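Local atomic coordinates of Mab-21 domain-containing protein (PDB entry 7LT2), a protein that senses double-stranded RNA in the cytoplasm and, as a nucleotidyltransferase, makes cyclic GMP-AMP (2',3'-cGAMP) from ATP and GTP in innate immunity. Residues Tyr82-Val86 / Leu98-Leu103; His183-Ile189 / Leu385-Ser391; Thr283-His287 / Ile321-Trp325. All coordinates share one frame; numbering follows the deposited sequence.

Interaction 1 of 3, residues Tyr82-Val86 / Leu98-Leu103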
ATOM      1  N   TYR A  82     -17.543  19.977 -11.916  1.00 24.52           N
ATOM      2  CA  TYR A  82     -18.793  20.684 -12.176  1.00 25.33           C
ATOM      3  C   TYR A  82     -19.938  20.106 -11.355  1.00 24.58           C
ATOM      4  O   TYR A  82     -20.868  20.835 -10.987  1.00 22.70           O
ATOM      5  CB  TYR A  82     -19.118  20.637 -13.672  1.00 24.77           C
ATOM      6  CG  TYR A  82     -20.161  21.641 -14.129  1.00 26.28           C
ATOM      7  CD1 TYR A  82     -21.509  21.308 -14.156  1.00 24.35           C
ATOM      8  CD2 TYR A  82     -19.791  22.914 -14.554  1.00 24.92           C
ATOM      9  CE1 TYR A  82     -22.464  22.221 -14.578  1.00 26.71           C
ATOM     10  CE2 TYR A  82     -20.738  23.831 -14.979  1.00 28.87           C
ATOM     11  CZ  TYR A  82     -22.071  23.480 -14.990  1.00 31.11           C
ATOM     12  OH  TYR A  82     -23.021  24.388 -15.413  1.00 29.76           O
ATOM     13  N   ALA A  83     -19.885  18.807 -11.045  1.00 21.76           N
ATOM     14  CA  ALA A  83     -20.884  18.167 -10.196  1.00 24.44           C
ATOM     15  C   ALA A  83     -20.761  18.571  -8.736  1.00 23.92           C
ATOM     16  O   ALA A  83     -21.582  18.132  -7.922  1.00 21.70           O
ATOM     17  CB  ALA A  83     -20.786  16.645 -10.317  1.00 20.73           C
ATOM     18  N   GLN A  84     -19.754  19.372  -8.398  1.00 24.19           N
ATOM     19  CA  GLN A  84     -19.510  19.944  -7.080  1.00 23.21           C
ATOM     20  C   GLN A  84     -19.383  18.880  -5.997  1.00 24.07           C
ATOM     21  O   GLN A  84     -20.203  18.839  -5.070  1.00 22.38           O
ATOM     22  CB  GLN A  84     -20.617  20.933  -6.723  1.00 24.57           C
ATOM     23  CG  GLN A  84     -20.677  22.126  -7.663  1.00 28.11           C
ATOM     24  CD  GLN A  84     -21.761  23.105  -7.281  1.00 32.52           C
ATOM     25  OE1 GLN A  84     -22.183  23.156  -6.129  1.00 31.31           O
ATOM     26  NE2 GLN A  84     -22.228  23.884  -8.251  1.00 30.81           N
ATOM     27  N   PRO A  85     -18.371  18.018  -6.065  1.00 22.72           N
ATOM     28  CA  PRO A  85     -18.108  17.119  -4.937  1.00 26.84           C
ATOM     29  C   PRO A  85     -17.575  17.900  -3.746  1.00 23.78           C
ATOM     30  O   PRO A  85     -16.789  18.837  -3.899  1.00 25.99           O
ATOM     31  CB  PRO A  85     -17.055  16.153  -5.492  1.00 25.41           C
ATOM     32  CG  PRO A  85     -16.340  16.953  -6.533  1.00 25.60           C
ATOM     33  CD  PRO A  85     -17.382  17.853  -7.148  1.00 20.59           C
ATOM     34  N   VAL A  86     -18.022  17.516  -2.553  1.00 21.81           N
ATOM     35  CA  VAL A  86     -17.606  18.169  -1.317  1.00 20.51           C
ATOM     36  C   VAL A  86     -17.132  17.098  -0.348  1.00 20.56           C
ATOM     37  O   VAL A  86     -17.886  16.176  -0.013  1.00 22.97           O
ATOM     38  CB  VAL A  86     -18.728  19.008  -0.690  1.00 25.85           C
ATOM     39  CG1 VAL A  86     -18.293  19.523   0.679  1.00 32.15           C
ATOM     40  CG2 VAL A  86     -19.083  20.169  -1.603  1.00 29.08           C
ATOM     41  N   LEU A  98     -18.112  12.031   1.367  1.00 19.70           N
ATOM     42  CA  LEU A  98     -18.034  12.712   0.080  1.00 21.11           C
ATOM     43  C   LEU A  98     -19.438  12.799  -0.494  1.00 23.47           C
ATOM     44  O   LEU A  98     -20.071  11.771  -0.741  1.00 25.62           O
ATOM     45  CB  LEU A  98     -17.091  11.971  -0.877  1.00 23.79           C
ATOM     46  CG  LEU A  98     -16.532  12.682  -2.121  1.00 26.81           C
ATOM     47  CD1 LEU A  98     -17.578  12.856  -3.209  1.00 28.94           C
ATOM     48  CD2 LEU A  98     -15.912  14.025  -1.766  1.00 26.73           C
ATOM     49  N   LYS A  99     -19.923  14.017  -0.708  1.00 21.57           N
ATOM     50  CA  LYS A  99     -21.237  14.212  -1.297  1.00 21.58           C
ATOM     51  C   LYS A  99     -21.120  15.117  -2.514  1.00 21.17           C
ATOM     52  O   LYS A  99     -20.165  15.884  -2.662  1.00 23.86           O
ATOM     53  CB  LYS A  99     -22.238  14.799  -0.282  1.00 25.34           C
ATOM     54  CG  LYS A  99     -21.839  16.134   0.318  1.00 30.27           C
ATOM     55  CD  LYS A  99     -22.976  16.697   1.166  1.00 35.47           C
ATOM     56  CE  LYS A  99     -22.494  17.803   2.093  1.00 48.28           C
ATOM     57  NZ  LYS A  99     -21.934  18.970   1.356  1.00 47.48           N
ATOM     58  N   LEU A 100     -22.093  14.997  -3.405  1.00 24.91           N
ATOM     59  CA  LEU A 100     -22.148  15.802  -4.617  1.00 22.72           C
ATOM     60  C   LEU A 100     -23.290  16.797  -4.482  1.00 23.38           C
ATOM     61  O   LEU A 100     -24.421  16.407  -4.170  1.00 25.85           O
ATOM     62  CB  LEU A 100     -22.344  14.930  -5.862  1.00 22.76           C
ATOM     63  CG  LEU A 100     -21.206  14.030  -6.365  1.00 27.64           C
ATOM     64  CD1 LEU A 100     -20.932  12.862  -5.424  1.00 31.99           C
ATOM     65  CD2 LEU A 100     -21.519  13.520  -7.766  1.00 24.75           C
ATOM     66  N   ASN A 101     -22.995  18.077  -4.706  1.00 21.81           N
ATOM     67  CA  ASN A 101     -24.003  19.123  -4.563  1.00 22.50           C
ATOM     68  C   ASN A 101     -24.656  19.537  -5.877  1.00 25.56           C
ATOM     69  O   ASN A 101     -25.619  20.313  -5.846  1.00 25.04           O
ATOM     70  CB  ASN A 101     -23.393  20.365  -3.896  1.00 28.65           C
ATOM     71  CG  ASN A 101     -23.214  20.197  -2.397  1.00 33.01           C
ATOM     72  OD1 ASN A 101     -23.876  19.374  -1.767  1.00 33.68           O
ATOM     73  ND2 ASN A 101     -22.321  20.990  -1.817  1.00 35.82           N
ATOM     74  N   ASN A 102     -24.177  19.046  -7.025  1.00 25.77           N
ATOM     75  CA  ASN A 102     -24.685  19.524  -8.310  1.00 26.98           C
ATOM     76  C   ASN A 102     -24.603  18.426  -9.373  1.00 23.31           C
ATOM     77  O   ASN A 102     -24.264  18.688 -10.530  1.00 22.29           O
ATOM     78  CB  ASN A 102     -23.925  20.772  -8.774  1.00 23.62           C
ATOM     79  CG  ASN A 102     -24.602  21.475  -9.949  1.00 28.01           C
ATOM     80  OD1 ASN A 102     -25.821  21.604  -9.989  1.00 31.04           O
ATOM     81  ND2 ASN A 102     -23.802  21.916 -10.917  1.00 29.23           N
ATOM     82  N   LEU A 103     -24.929  17.187  -9.001  1.00 24.52           N
ATOM     83  CA  LEU A 103     -24.917  16.122 -10.002  1.00 22.88           C
ATOM     84  C   LEU A 103     -25.938  16.384 -11.103  1.00 21.78           C
ATOM     85  O   LEU A 103     -25.661  16.140 -12.282  1.00 21.54           O
ATOM     86  CB  LEU A 103     -25.174  14.757  -9.357  1.00 20.21           C
ATOM     87  CG  LEU A 103     -25.154  13.604 -10.369  1.00 18.94           C
ATOM     88  CD1 LEU A 103     -23.853  13.603 -11.152  1.00 21.78           C
ATOM     89  CD2 LEU A 103     -25.374  12.249  -9.695  1.00 20.10           C
TER
HETATM   90  O   HOH W   1     -25.221  23.577 -13.062  1.00 34.55           O
HETATM   91  O   HOH W   2     -20.988  22.927  -3.638  1.00 31.88           O

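Interaction 2 of 3, residues His183-Ile189 / Leu385-Ser391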
ATOM      1  N   HIS A 183       3.625 -16.259 -14.979  1.00 20.85           N
ATOM      2  CA  HIS A 183       4.140 -16.574 -16.304  1.00 24.29           C
ATOM      3  C   HIS A 183       3.330 -17.719 -16.904  1.00 22.96           C
ATOM      4  O   HIS A 183       2.841 -18.598 -16.188  1.00 27.35           O
ATOM      5  CB  HIS A 183       5.617 -16.973 -16.230  1.00 20.80           C
ATOM      6  CG  HIS A 183       6.518 -15.876 -15.756  1.00 21.85           C
ATOM      7  ND1 HIS A 183       7.033 -14.920 -16.603  1.00 23.35           N
ATOM      8  CD2 HIS A 183       6.995 -15.584 -14.523  1.00 20.07           C
ATOM      9  CE1 HIS A 183       7.784 -14.080 -15.911  1.00 22.58           C
ATOM     10  NE2 HIS A 183       7.778 -14.463 -14.646  1.00 18.91           N
ATOM     11  N   SER A 184       3.182 -17.708 -18.234  1.00 22.86           N
ATOM     12  CA  SER A 184       2.513 -18.827 -18.892  1.00 25.07           C
ATOM     13  C   SER A 184       3.257 -20.138 -18.677  1.00 29.65           C
ATOM     14  O   SER A 184       2.650 -21.209 -18.795  1.00 29.43           O
ATOM     15  CB  SER A 184       2.353 -18.558 -20.392  1.00 30.22           C
ATOM     16  OG  SER A 184       3.608 -18.577 -21.051  1.00 34.22           O
ATOM     17  N   SER A 185       4.548 -20.078 -18.356  1.00 30.49           N
ATOM     18  CA  SER A 185       5.317 -21.278 -18.054  1.00 33.95           C
ATOM     19  C   SER A 185       5.030 -21.835 -16.665  1.00 34.21           C
ATOM     20  O   SER A 185       5.534 -22.915 -16.338  1.00 34.36           O
ATOM     21  CB  SER A 185       6.817 -20.995 -18.204  1.00 30.90           C
ATOM     22  OG  SER A 185       7.183 -19.772 -17.592  1.00 31.92           O
ATOM     23  N   GLY A 186       4.248 -21.136 -15.843  1.00 33.43           N
ATOM     24  CA  GLY A 186       3.774 -21.655 -14.570  1.00 32.72           C
ATOM     25  C   GLY A 186       4.217 -20.878 -13.346  1.00 28.31           C
ATOM     26  O   GLY A 186       3.561 -20.976 -12.297  1.00 28.42           O
ATOM     27  N   GLU A 187       5.302 -20.111 -13.428  1.00 29.00           N
ATOM     28  CA  GLU A 187       5.840 -19.459 -12.239  1.00 26.78           C
ATOM     29  C   GLU A 187       4.968 -18.282 -11.819  1.00 25.78           C
ATOM     30  O   GLU A 187       4.663 -17.401 -12.627  1.00 23.32           O
ATOM     31  CB  GLU A 187       7.269 -18.978 -12.494  1.00 25.92           C
ATOM     32  CG  GLU A 187       8.274 -20.087 -12.810  1.00 32.24           C
ATOM     33  CD  GLU A 187       8.282 -20.480 -14.275  1.00 34.87           C
ATOM     34  OE1 GLU A 187       7.448 -19.953 -15.041  1.00 31.00           O
ATOM     35  OE2 GLU A 187       9.128 -21.317 -14.662  1.00 34.55           O
ATOM     36  N   LYS A 188       4.594 -18.256 -10.541  1.00 27.40           N
ATOM     37  CA  LYS A 188       3.795 -17.162 -10.001  1.00 26.50           C
ATOM     38  C   LYS A 188       4.617 -15.878  -9.923  1.00 21.16           C
ATOM     39  O   LYS A 188       5.797 -15.901  -9.566  1.00 22.37           O
ATOM     40  CB  LYS A 188       3.276 -17.535  -8.609  1.00 23.43           C
ATOM     41  CG  LYS A 188       2.439 -16.467  -7.931  1.00 24.55           C
ATOM     42  CD  LYS A 188       1.169 -16.216  -8.722  1.00 26.32           C
ATOM     43  CE  LYS A 188       0.189 -15.355  -7.958  1.00 27.74           C
ATOM     44  NZ  LYS A 188      -0.611 -16.147  -6.964  1.00 28.13           N
ATOM     45  N   ILE A 189       3.988 -14.747 -10.259  1.00 19.58           N
ATOM     46  CA  ILE A 189       4.670 -13.460 -10.140  1.00 19.31           C
ATOM     47  C   ILE A 189       4.154 -12.691  -8.928  1.00 17.91           C
ATOM     48  O   ILE A 189       4.905 -12.455  -7.973  1.00 25.32           O
ATOM     49  CB  ILE A 189       4.536 -12.627 -11.427  1.00 20.45           C
ATOM     50  CG1 ILE A 189       5.128 -13.390 -12.613  1.00 21.12           C
ATOM     51  CG2 ILE A 189       5.228 -11.283 -11.250  1.00 21.68           C
ATOM     52  CD1 ILE A 189       4.823 -12.764 -13.967  1.00 20.09           C
ATOM     53  N   LEU A 385      12.659 -14.213  -6.754  1.00 21.41           N
ATOM     54  CA  LEU A 385      11.627 -13.886  -7.740  1.00 20.98           C
ATOM     55  C   LEU A 385      12.287 -13.362  -9.007  1.00 20.56           C
ATOM     56  O   LEU A 385      12.205 -12.169  -9.323  1.00 20.14           O
ATOM     57  CB  LEU A 385      10.643 -12.866  -7.175  1.00 19.53           C
ATOM     58  CG  LEU A 385       9.335 -12.692  -7.960  1.00 20.16           C
ATOM     59  CD1 LEU A 385       8.517 -13.976  -7.893  1.00 21.28           C
ATOM     60  CD2 LEU A 385       8.532 -11.500  -7.455  1.00 20.16           C
ATOM     61  N   PRO A 386      12.941 -14.238  -9.769  1.00 21.61           N
ATOM     62  CA  PRO A 386      13.576 -13.797 -11.019  1.00 21.65           C
ATOM     63  C   PRO A 386      12.536 -13.307 -12.014  1.00 24.48           C
ATOM     64  O   PRO A 386      11.535 -13.980 -12.274  1.00 21.76           O
ATOM     65  CB  PRO A 386      14.286 -15.061 -11.527  1.00 24.30           C
ATOM     66  CG  PRO A 386      14.349 -15.980 -10.353  1.00 28.94           C
ATOM     67  CD  PRO A 386      13.173 -15.670  -9.502  1.00 24.53           C
ATOM     68  N   ALA A 387      12.774 -12.116 -12.570  1.00 22.49           N
ATOM     69  CA  ALA A 387      11.877 -11.609 -13.605  1.00 21.44           C
ATOM     70  C   ALA A 387      11.951 -12.469 -14.856  1.00 21.86           C
ATOM     71  O   ALA A 387      10.962 -12.592 -15.589  1.00 25.39           O
ATOM     72  CB  ALA A 387      12.212 -10.153 -13.933  1.00 24.19           C
ATOM     73  N   LEU A 388      13.113 -13.066 -15.112  1.00 23.13           N
ATOM     74  CA  LEU A 388      13.288 -14.052 -16.166  1.00 24.01           C
ATOM     75  C   LEU A 388      13.434 -15.419 -15.511  1.00 30.70           C
ATOM     76  O   LEU A 388      14.525 -15.759 -15.023  1.00 32.36           O
ATOM     77  CB  LEU A 388      14.523 -13.718 -17.006  1.00 30.58           C
ATOM     78  CG  LEU A 388      14.691 -14.434 -18.340  1.00 35.78           C
ATOM     79  CD1 LEU A 388      13.570 -14.037 -19.288  1.00 31.64           C
ATOM     80  CD2 LEU A 388      16.055 -14.114 -18.934  1.00 35.42           C
ATOM     81  N   PRO A 389      12.383 -16.232 -15.468  1.00 28.91           N
ATOM     82  CA  PRO A 389      12.471 -17.511 -14.756  1.00 32.75           C
ATOM     83  C   PRO A 389      13.398 -18.492 -15.456  1.00 35.08           C
ATOM     84  O   PRO A 389      13.677 -18.395 -16.654  1.00 36.10           O
ATOM     85  CB  PRO A 389      11.027 -18.027 -14.736  1.00 33.79           C
ATOM     86  CG  PRO A 389      10.235 -17.131 -15.632  1.00 31.98           C
ATOM     87  CD  PRO A 389      11.115 -16.066 -16.199  1.00 33.74           C
ATOM     88  N   ALA A 390      13.872 -19.460 -14.664  1.00 42.97           N
ATOM     89  CA  ALA A 390      14.888 -20.390 -15.141  1.00 47.73           C
ATOM     90  C   ALA A 390      14.379 -21.245 -16.295  1.00 43.31           C
ATOM     91  O   ALA A 390      15.174 -21.698 -17.123  1.00 48.21           O
ATOM     92  CB  ALA A 390      15.375 -21.274 -13.989  1.00 43.94           C
ATOM     93  N   SER A 391      13.071 -21.478 -16.370  1.00 41.03           N
ATOM     94  CA  SER A 391      12.502 -22.308 -17.430  1.00 47.10           C
ATOM     95  C   SER A 391      12.539 -21.581 -18.771  1.00 43.04           C
ATOM     96  O   SER A 391      12.827 -20.387 -18.824  1.00 46.30           O
ATOM     97  CB  SER A 391      11.066 -22.713 -17.079  1.00 42.41           C
ATOM     98  OG  SER A 391      10.219 -21.582 -16.959  1.00 44.44           O
TER
HETATM   99  O   HOH W   3       8.899 -13.161 -12.264  1.00 21.56           O
HETATM  100  O   HOH W   4      11.722 -21.553 -13.377  1.00 42.10           O

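Interaction 3 of 3, residues Thr283-His287 / Ile321-Trp325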
ATOM      1  N   THR A 283       4.596   4.334   9.962  1.00 17.81           N
ATOM      2  CA  THR A 283       4.136   5.569  10.589  1.00 16.84           C
ATOM      3  C   THR A 283       5.165   6.111  11.572  1.00 20.70           C
ATOM      4  O   THR A 283       5.403   7.324  11.626  1.00 16.76           O
ATOM      5  CB  THR A 283       2.796   5.333  11.290  1.00 18.39           C
ATOM      6  OG1 THR A 283       1.799   4.982  10.319  1.00 20.41           O
ATOM      7  CG2 THR A 283       2.351   6.586  12.034  1.00 18.88           C
ATOM      8  N   VAL A 284       5.776   5.232  12.371  1.00 18.40           N
ATOM      9  CA  VAL A 284       6.831   5.674  13.279  1.00 16.32           C
ATOM     10  C   VAL A 284       7.945   6.368  12.500  1.00 16.25           C
ATOM     11  O   VAL A 284       8.447   7.421  12.912  1.00 17.79           O
ATOM     12  CB  VAL A 284       7.360   4.487  14.105  1.00 18.38           C
ATOM     13  CG1 VAL A 284       8.678   4.833  14.773  1.00 18.59           C
ATOM     14  CG2 VAL A 284       6.330   4.077  15.151  1.00 18.08           C
ATOM     15  N   PHE A 285       8.321   5.818  11.344  1.00 18.24           N
ATOM     16  CA  PHE A 285       9.386   6.442  10.561  1.00 16.69           C
ATOM     17  C   PHE A 285       8.957   7.778   9.959  1.00 16.32           C
ATOM     18  O   PHE A 285       9.787   8.684   9.839  1.00 17.39           O
ATOM     19  CB  PHE A 285       9.886   5.486   9.473  1.00 16.92           C
ATOM     20  CG  PHE A 285      10.990   4.581   9.940  1.00 17.04           C
ATOM     21  CD1 PHE A 285      10.699   3.446  10.682  1.00 17.97           C
ATOM     22  CD2 PHE A 285      12.320   4.885   9.670  1.00 18.98           C
ATOM     23  CE1 PHE A 285      11.711   2.615  11.130  1.00 17.65           C
ATOM     24  CE2 PHE A 285      13.340   4.060  10.113  1.00 17.58           C
ATOM     25  CZ  PHE A 285      13.036   2.922  10.846  1.00 21.00           C
ATOM     26  N   LEU A 286       7.679   7.934   9.593  1.00 18.53           N
ATOM     27  CA  LEU A 286       7.198   9.252   9.178  1.00 17.07           C
ATOM     28  C   LEU A 286       7.381  10.276  10.293  1.00 20.54           C
ATOM     29  O   LEU A 286       7.815  11.406  10.042  1.00 19.48           O
ATOM     30  CB  LEU A 286       5.729   9.182   8.751  1.00 17.03           C
ATOM     31  CG  LEU A 286       5.383   8.360   7.508  1.00 19.18           C
ATOM     32  CD1 LEU A 286       3.883   8.353   7.283  1.00 20.48           C
ATOM     33  CD2 LEU A 286       6.104   8.908   6.277  1.00 19.39           C
ATOM     34  N   HIS A 287       7.065   9.895  11.534  1.00 17.70           N
ATOM     35  CA  HIS A 287       7.302  10.790  12.662  1.00 20.20           C
ATOM     36  C   HIS A 287       8.787  11.065  12.851  1.00 19.15           C
ATOM     37  O   HIS A 287       9.180  12.202  13.134  1.00 21.86           O
ATOM     38  CB  HIS A 287       6.706  10.198  13.938  1.00 19.72           C
ATOM     39  CG  HIS A 287       5.215  10.188  13.949  1.00 18.08           C
ATOM     40  ND1 HIS A 287       4.465  11.341  13.861  1.00 21.49           N
ATOM     41  CD2 HIS A 287       4.329   9.167  14.028  1.00 17.86           C
ATOM     42  CE1 HIS A 287       3.182  11.032  13.895  1.00 21.29           C
ATOM     43  NE2 HIS A 287       3.072   9.720  13.998  1.00 20.80           N
ATOM     44  N   ILE A 321       0.801   5.326  18.711  1.00 21.53           N
ATOM     45  CA  ILE A 321       1.395   5.681  17.427  1.00 20.73           C
ATOM     46  C   ILE A 321       0.361   6.519  16.689  1.00 23.88           C
ATOM     47  O   ILE A 321      -0.533   5.962  16.032  1.00 22.23           O
ATOM     48  CB  ILE A 321       1.802   4.444  16.612  1.00 19.77           C
ATOM     49  CG1 ILE A 321       2.803   3.596  17.397  1.00 19.55           C
ATOM     50  CG2 ILE A 321       2.395   4.866  15.268  1.00 21.37           C
ATOM     51  CD1 ILE A 321       3.250   2.333  16.661  1.00 21.79           C
ATOM     52  N   PRO A 322       0.414   7.843  16.800  1.00 21.74           N
ATOM     53  CA  PRO A 322      -0.579   8.676  16.113  1.00 23.72           C
ATOM     54  C   PRO A 322      -0.496   8.484  14.608  1.00 24.58           C
ATOM     55  O   PRO A 322       0.592   8.449  14.028  1.00 22.41           O
ATOM     56  CB  PRO A 322      -0.197  10.103  16.524  1.00 24.20           C
ATOM     57  CG  PRO A 322       0.596   9.944  17.780  1.00 26.07           C
ATOM     58  CD  PRO A 322       1.333   8.642  17.629  1.00 24.05           C
ATOM     59  N   TYR A 323      -1.661   8.314  13.986  1.00 24.91           N
ATOM     60  CA  TYR A 323      -1.767   8.421  12.540  1.00 22.94           C
ATOM     61  C   TYR A 323      -1.083   9.707  12.095  1.00 19.60           C
ATOM     62  O   TYR A 323      -1.340  10.781  12.644  1.00 22.32           O
ATOM     63  CB  TYR A 323      -3.249   8.398  12.147  1.00 23.73           C
ATOM     64  CG  TYR A 323      -3.567   8.442  10.667  1.00 24.69           C
ATOM     65  CD1 TYR A 323      -2.824   7.723   9.739  1.00 24.15           C
ATOM     66  CD2 TYR A 323      -4.650   9.183  10.207  1.00 26.28           C
ATOM     67  CE1 TYR A 323      -3.141   7.763   8.389  1.00 25.51           C
ATOM     68  CE2 TYR A 323      -4.970   9.229   8.867  1.00 25.44           C
ATOM     69  CZ  TYR A 323      -4.217   8.519   7.963  1.00 29.04           C
ATOM     70  OH  TYR A 323      -4.552   8.575   6.624  1.00 28.61           O
ATOM     71  N   TYR A 324      -0.162   9.586  11.139  1.00 19.46           N
ATOM     72  CA  TYR A 324       0.689  10.722  10.796  1.00 20.84           C
ATOM     73  C   TYR A 324      -0.118  11.891  10.244  1.00 21.85           C
ATOM     74  O   TYR A 324       0.256  13.053  10.442  1.00 19.76           O
ATOM     75  CB  TYR A 324       1.752  10.285   9.788  1.00 21.89           C
ATOM     76  CG  TYR A 324       2.670  11.395   9.334  1.00 21.23           C
ATOM     77  CD1 TYR A 324       3.654  11.900  10.180  1.00 16.53           C
ATOM     78  CD2 TYR A 324       2.558  11.935   8.059  1.00 20.15           C
ATOM     79  CE1 TYR A 324       4.499  12.916   9.765  1.00 17.00           C
ATOM     80  CE2 TYR A 324       3.404  12.943   7.637  1.00 21.36           C
ATOM     81  CZ  TYR A 324       4.366  13.434   8.497  1.00 19.06           C
ATOM     82  OH  TYR A 324       5.203  14.443   8.082  1.00 20.15           O
ATOM     83  N   TRP A 325      -1.226  11.604   9.566  1.00 21.57           N
ATOM     84  CA  TRP A 325      -2.014  12.628   8.896  1.00 22.76           C
ATOM     85  C   TRP A 325      -3.186  13.132   9.726  1.00 21.70           C
ATOM     86  O   TRP A 325      -3.743  14.185   9.403  1.00 22.27           O
ATOM     87  CB  TRP A 325      -2.520  12.089   7.554  1.00 21.35           C
ATOM     88  CG  TRP A 325      -1.394  11.638   6.685  1.00 19.78           C
ATOM     89  CD1 TRP A 325      -0.960  10.360   6.500  1.00 19.88           C
ATOM     90  CD2 TRP A 325      -0.530  12.474   5.907  1.00 17.19           C
ATOM     91  NE1 TRP A 325       0.116  10.345   5.643  1.00 19.84           N
ATOM     92  CE2 TRP A 325       0.399  11.632   5.263  1.00 20.04           C
ATOM     93  CE3 TRP A 325      -0.461  13.853   5.682  1.00 21.55           C
ATOM     94  CZ2 TRP A 325       1.392  12.124   4.410  1.00 18.74           C
ATOM     95  CZ3 TRP A 325       0.520  14.340   4.837  1.00 17.96           C
ATOM     96  CH2 TRP A 325       1.438  13.477   4.214  1.00 19.73           C
TER
HETATM   97  O   HOH W   5       0.410   7.181   9.476  1.00 20.15           O
HETATM   98  O   HOH W   6       7.579  13.070   7.774  1.00 21.51           O

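Interaction 1 of 3, residues Tyr82-Val86 / Leu98-Leu103
The side-chain nitrogen ND2 of Asn102 is gripped from two directions: it donates to Tyr82 O at 3.1 Å, and it gives a second hydrogen bond to a water that also lies within weak bonding distance of the Tyr82 hydroxyl. The setting, in the nucleotidyltransferase domain, is the open end of the beta hairpin of strands 85-89 and 95-100, the first entered from a 3-10 turn, the second leading into helix 103-107. Within the strands the pairing is regular and antiparallel. Val86 and Lys99 form a hydrogen-bonded pair, with Val86 N donating to Lys99 O at 2.7 Å and Lys99 N answering to Val86 O at 3.0 Å, while Pro85, which has no N-H to give, stands opposite Leu100 in a non-hydrogen-bonded pair. Beyond the strands, backbone bonds from Asn101 N to Gln84 O and from Asn102 N to Ala83 O continue the pairing. Asn102 holds the N-cap position of the helix. With its CG anti to the backbone N (chi1 -168°), its amide reaches back to the 3-10 turn, and the Tyr82 carbonyl lies close to the amide plane. The extended Gln84 chain passes across Asn102, Gln84 CD lying 3.5 Å from Asn102 CB, with the two amide planes 40° apart. On the face carrying Pro85 and Leu100, Leu98 CD1 touches Pro85 CB at 4.0 Å; nearby Ala83 CB meets Leu100 CD2, and Trp106 adds to the cover of Ala83. On the other face Lys99 bends at its last torsion (chi4 61°) and lies alongside Val86, Lys99 NZ coming 3.7 Å from Val86 CG1. A second water bridges the amides of Gln84 and Asn101, donating to Gln84 OE1 at 2.8 Å and accepting from Asn101 ND2.

Interaction 2 of 3, residues His183-Ile189 / Leu385-Ser391
Glu187 meets the C-terminal tail of the modelled chain along most of its side chain. Its CB starts toward residues 385-391; CG then lies 3.9 Å from Pro389 CB, and a bend at chi2 (84°) turns the carboxylate across the proline, bringing Glu187 CD to 3.7 Å from the same Pro389 CB. At the tip the two oxygens divide their work. OE1 accepts from Ser185 OG at 2.6 Å on its syn lone pair, a bond made within the turn. OE2 crosses to the tail and accepts from Ser391 OG, also at 2.6 Å, on the syn side but 22° out of the carboxylate plane. A water donates to OE2 as well and accepts from Ser391 N; two serines and a water thus grip the carboxylate, which probably holds its rotation. The next ring carbon, Pro389 CG, sits over the His183 ring face, 3.7 Å from the centroid, in a CH-pi contact almost on the ring normal. Ile189 CD1 lies against the opposite face, toward the rim. A further water in the ring plane, 2.9 Å from His183 NE2, donates to Pro386 O. At the start of the tail segment Leu385 CD1 touches Lys188 O, and Leu385 O is held by Asn24 of helix 18-42. The recipient is a beta hairpin, its strands 177-183 and 188-200 joined through a type I turn from His183 to Gly186, with Gly186 at the positive phi of a G1-type bulge.

Interaction 3 of 3, residues Thr283-His287 / Ile321-Trp325
His287 and Tyr324 meet edge to face, the tyrosine presenting its edge to the imidazole face with the planes at 67°. Tyr324 CD1 makes the approach, 3.8 Å from His287 ND1. The imidazole is steadied at its own edge, where His287 NE2 donates to Pro322 O in the ring plane, 2.8 Å away. That bond is nearly straight, at 174°. Leu286 crosses the tyrosine at about a right angle, and its CB lies over one ring face, 3.9 Å from the centroid. The Tyr324 side chain leaves its backbone trans to N (chi1 178°), which carries the ring into the corner between Leu286 and His287. A water joins its hydroxyl to Leu286 O, to which it donates, and a second donates to Thr283 OG1 and accepts from Tyr324 N; Thr283 OG1 is also hydrogen-bonded to Tyr279 O. Upstream, Thr283 CG2 meets Ile321 CG2 at 3.7 Å, while Val284 CG2 meets Ile321 CD1. Glu248, probably an ATP-binding residue, touches Leu286 and accepts from Trp325 NE1. In the HhH/H2TH-like domain, the contact thus lays the loop after helix 301-318 against helix 278-291, with Leu251 of helix 245-251 touching Leu286 and Tyr324, and Phe315 of helix 301-318 touching Val284 and Ile321.

In the fold
From the N terminus, interaction 1 comes first and closes a short hairpin in the nucleotidyltransferase domain, with 11 residues between its segments. Interaction 2 opens next, at residues 183-189, and closes only at 385-391, where the modelled chain ends. Within that long excursion falls interaction 3, which opens and closes between residues 283 and 325 and so nests in interaction 2 without crossing it. Interactions 1 and 2 both reach the same mixed sheet, yet their centres are 46 Å apart on opposite sides of the chain's centre. Interaction 1 joins neighbouring strands, interaction 2 brings the C-terminal tail to the hairpin of strands 177-183 and 188-200, and interaction 3 ties loop to helix in the helical domain.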